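Local structure of transaminase (5G0A) at the interface of chains A and B and the interface of chains A and C. The protein catalyses pyridoxal-5'-phosphate-dependent transfer of amino groups with selectivity for S-configured amines, as an omega-transaminase of aminotransferase class III. Numbering follows the deposited sequence. Chains: chain A/B/C, Transaminase.

Contact 1: the interface of chains A and B. Residues chain A 138-140, 187-188, 230; chain B 181-182, 185.
The loop of chain B that carries B:Pro181, B:Gly182 and B:Tyr185 lies against two stretches of chain A, the loop residues A:Arg138 and A:Pro139 leading into strand 140-144 and the loop A:Ser187-A:Ala188 just ahead of strand 189-192. This is part of a two-fold interface between copies of a class-III aminotransferase, a family whose working unit is a dimer, and it is an example of apolar packing around one aromatic ring. The phenol of B:Tyr185 is the central piece. Its CG stands anti to the carbonyl carbon, beside the backbone N (chi1 -78°), which lays one face of the ring under A:Ala188, with A:Pro139 on that same side, out toward the hydroxyl. The methyl CB of A:Ala188 sits over this face, 3.8 Å from the ring centroid, a CH-pi contact displaced toward the rim on the CG-CD2 side. A:Ser187 takes the edge instead, its CB in the ring plane and 3.9 Å from B:Tyr185 CD2. Toward the hydroxyl end, the pyrrolidine ring of A:Pro139 crosses the phenol at a slant. CB of A:Pro139 also touches the backbone of the B:Tyr185 loop, 3.6 Å from B:Gly182 CA. Beyond it, B:Pro181 CB rests 3.8 Å from A:Pro139 CA. No hydrogen bond crosses the patch, and the phenolic OH of B:Tyr185 ends against carbon, 3.4 Å from A:Pro139 CG.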
# COMPACT_ATOMS: atom_id res chain seq x y z
N ARG A 138 -13.90 -0.28 8.44
CA ARG A 138 -13.24 0.86 7.77
C ARG A 138 -11.73 0.74 7.91
O ARG A 138 -11.23 0.20 8.90
CB ARG A 138 -13.64 2.19 8.40
CG ARG A 138 -15.15 2.48 8.35
CD ARG A 138 -15.35 3.67 9.25
NE ARG A 138 -16.79 3.91 9.45
CZ ARG A 138 -17.28 4.75 10.35
NH1 ARG A 138 -16.46 5.44 11.14
NH2 ARG A 138 -18.60 4.89 10.46
N PRO A 139 -10.99 1.25 6.91
CA PRO A 139 -9.53 0.99 6.95
C PRO A 139 -8.65 2.03 7.63
O PRO A 139 -7.58 1.65 8.13
CB PRO A 139 -9.16 0.96 5.47
CG PRO A 139 -10.17 1.84 4.79
CD PRO A 139 -11.46 1.66 5.58
N LEU A 140 -9.02 3.30 7.60
CA LEU A 140 -8.07 4.36 7.97
C LEU A 140 -8.02 4.59 9.47
O LEU A 140 -9.06 4.56 10.13
CB LEU A 140 -8.41 5.68 7.29
CG LEU A 140 -8.35 5.70 5.74
CD1 LEU A 140 -8.58 7.10 5.23
CD2 LEU A 140 -7.00 5.20 5.23
N SER A 187 -0.38 4.14 3.78
CA SER A 187 -1.51 4.93 3.30
C SER A 187 -2.78 4.66 4.10
O SER A 187 -3.76 5.42 3.99
CB SER A 187 -1.75 4.65 1.82
OG SER A 187 -0.70 5.20 1.00
N ALA A 188 -2.78 3.60 4.91
CA ALA A 188 -3.93 3.31 5.82
C ALA A 188 -3.87 4.06 7.12
O ALA A 188 -4.69 3.84 8.03
CB ALA A 188 -4.09 1.83 6.08
N GLN A 230 -14.71 6.22 5.93
CA GLN A 230 -13.59 5.30 5.77
C GLN A 230 -12.55 5.38 6.90
O GLN A 230 -11.53 4.70 6.85
CB GLN A 230 -12.98 5.38 4.35
CG GLN A 230 -11.92 6.42 4.10
CD GLN A 230 -11.12 6.10 2.83
OE1 GLN A 230 -10.94 4.92 2.46
NE2 GLN A 230 -10.66 7.14 2.15
N PRO B 181 -10.08 -4.54 7.29
CA PRO B 181 -9.92 -3.47 6.31
C PRO B 181 -8.56 -2.78 6.46
O PRO B 181 -8.11 -2.53 7.58
CB PRO B 181 -11.03 -2.48 6.70
CG PRO B 181 -12.08 -3.35 7.33
CD PRO B 181 -11.33 -4.41 8.07
N GLY B 182 -7.91 -2.49 5.35
CA GLY B 182 -6.71 -1.67 5.41
C GLY B 182 -5.42 -2.41 5.73
O GLY B 182 -4.34 -1.81 5.66
N TYR B 185 -2.72 -2.52 2.89
CA TYR B 185 -2.19 -1.30 2.28
C TYR B 185 -0.69 -1.41 2.48
O TYR B 185 -0.24 -1.81 3.55
CB TYR B 185 -2.66 -0.04 3.03
CG TYR B 185 -4.07 0.46 2.78
CD1 TYR B 185 -5.16 -0.38 2.84
CD2 TYR B 185 -4.30 1.82 2.54
CE1 TYR B 185 -6.46 0.13 2.66
CE2 TYR B 185 -5.58 2.33 2.37
CZ TYR B 185 -6.66 1.48 2.43
OH TYR B 185 -7.94 1.99 2.22

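Contact 2: the interface of chains A and C. Residues chain A 226-230; chain C 162, 177, 179.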
# COMPACT_ATOMS: atom_id res chain seq x y z
N TYR A 226 -10.84 12.77 3.75
CA TYR A 226 -10.68 11.37 3.40
C TYR A 226 -12.02 10.62 3.41
O TYR A 226 -12.13 9.54 2.87
CB TYR A 226 -9.62 10.72 4.31
CG TYR A 226 -8.24 10.90 3.74
CD1 TYR A 226 -7.49 12.05 4.02
CD2 TYR A 226 -7.69 9.94 2.90
CE1 TYR A 226 -6.23 12.25 3.46
CE2 TYR A 226 -6.42 10.12 2.34
CZ TYR A 226 -5.70 11.27 2.63
OH TYR A 226 -4.43 11.44 2.08
N GLY A 227 -13.03 11.22 4.03
CA GLY A 227 -14.33 10.58 4.19
C GLY A 227 -14.46 9.91 5.57
O GLY A 227 -13.78 8.93 5.85
N PRO A 228 -15.35 10.42 6.43
CA PRO A 228 -15.53 9.83 7.76
C PRO A 228 -15.95 8.37 7.66
O PRO A 228 -15.62 7.58 8.55
CB PRO A 228 -16.64 10.69 8.39
CG PRO A 228 -16.51 12.00 7.68
CD PRO A 228 -16.16 11.64 6.27
N GLU A 229 -16.63 8.03 6.57
CA GLU A 229 -17.09 6.68 6.31
C GLU A 229 -15.94 5.71 6.07
O GLU A 229 -16.17 4.53 5.98
CB GLU A 229 -18.06 6.64 5.10
CG GLU A 229 -17.39 6.74 3.71
CD GLU A 229 -16.99 8.15 3.27
OE1 GLU A 229 -17.26 9.14 3.97
OE2 GLU A 229 -16.36 8.26 2.18
N GLN A 230 -14.71 6.22 5.93
CA GLN A 230 -13.59 5.30 5.77
C GLN A 230 -12.55 5.38 6.90
O GLN A 230 -11.53 4.70 6.85
CB GLN A 230 -12.98 5.38 4.35
CG GLN A 230 -11.92 6.42 4.10
CD GLN A 230 -11.12 6.10 2.83
OE1 GLN A 230 -10.94 4.92 2.46
NE2 GLN A 230 -10.66 7.14 2.15
N ARG C 162 -12.29 15.86 -2.41
CA ARG C 162 -13.18 14.75 -2.07
C ARG C 162 -14.23 14.44 -3.14
O ARG C 162 -14.52 13.28 -3.42
CB ARG C 162 -13.83 15.04 -0.71
CG ARG C 162 -14.74 13.94 -0.22
CD ARG C 162 -15.41 14.36 1.07
NE ARG C 162 -16.14 13.24 1.67
CZ ARG C 162 -17.07 13.38 2.61
NH1 ARG C 162 -17.40 14.60 3.03
NH2 ARG C 162 -17.68 12.32 3.10
N SER C 177 -21.77 7.50 0.13
CA SER C 177 -20.42 7.60 -0.43
C SER C 177 -19.84 6.17 -0.66
O SER C 177 -19.81 5.37 0.28
CB SER C 177 -19.52 8.41 0.51
OG SER C 177 -19.80 9.82 0.46
N GLN C 179 -16.24 4.91 -2.21
CA GLN C 179 -14.96 5.22 -2.83
C GLN C 179 -14.48 3.97 -3.56
O GLN C 179 -14.96 2.85 -3.29
CB GLN C 179 -13.97 5.68 -1.73
CG GLN C 179 -14.49 6.88 -0.93
CD GLN C 179 -13.48 7.45 0.04
OE1 GLN C 179 -12.29 7.53 -0.27
NE2 GLN C 179 -13.94 7.86 1.22
O HOH W 1 -15.74 10.55 0.84
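The backbone carbonyl oxygen of A:Tyr226, at the end of helix 214-226, accepts from two side-chain amides, one from each chain. From chain C comes C:Gln179 NE2, 3.0 Å from A:Tyr226 O, with the acceptor lying in the plane of the glutamine amide; from its own chain comes A:Gln230 NE2, 2.9 Å from the same oxygen. In this class-III aminotransferase the helix end and the 3-10 helix 228-230 that follows it present polar groups to a neighbouring copy in the deposited assembly, an interface that may or may not persist in solution. C:Gln179 NE2 gives a second hydrogen bond to A:Glu229 OE2 at 2.6 Å, reaching that carboxylate oxygen from above its plane, 39° out of it. The side chains of C:Gln179 and A:Gln230 cross at about a right angle, their amide planes 69° apart, and although C:Gln179 OE1 and A:Gln230 NE2 are near each other, the N-H points elsewhere. An alanine in place of C:Gln179 would probably leave A:Glu229 OE2 and the A:Tyr226 carbonyl without their shared donor and open a gap beside A:Gln230. A:Glu229 bends at CG (chi2 -80°), turning its carboxylate toward the extended C:Arg162. Carboxylate and guanidinium meet tip to tip and nearly coplanar, but C:Arg162 NH2 is 3.3 Å from A:Glu229 OE1, a salt bridge with a weak hydrogen bond. A water bridges the same two side chains, 2.8 Å from C:Arg162 NE at the guanidinium edge and 2.7 Å from A:Glu229 OE2.

Contact 1 and contact 2 lie about 11 Å apart, measured between the centres of their C-alpha atoms, and A:Gln230 belongs to both. In contact 1 it is marginal, while in contact 2 its side chain braces the helix end. Chain A therefore meets chain B and chain C through neighbouring parts of its surface, one apolar and one rich in polar groups. Because each interface is two-fold symmetric, both patches recur with the chains exchanged. The deposited assembly holds four copies, and such closeness could couple the two interfaces mechanically, although the structure alone does not show that the tetramer forms in solution.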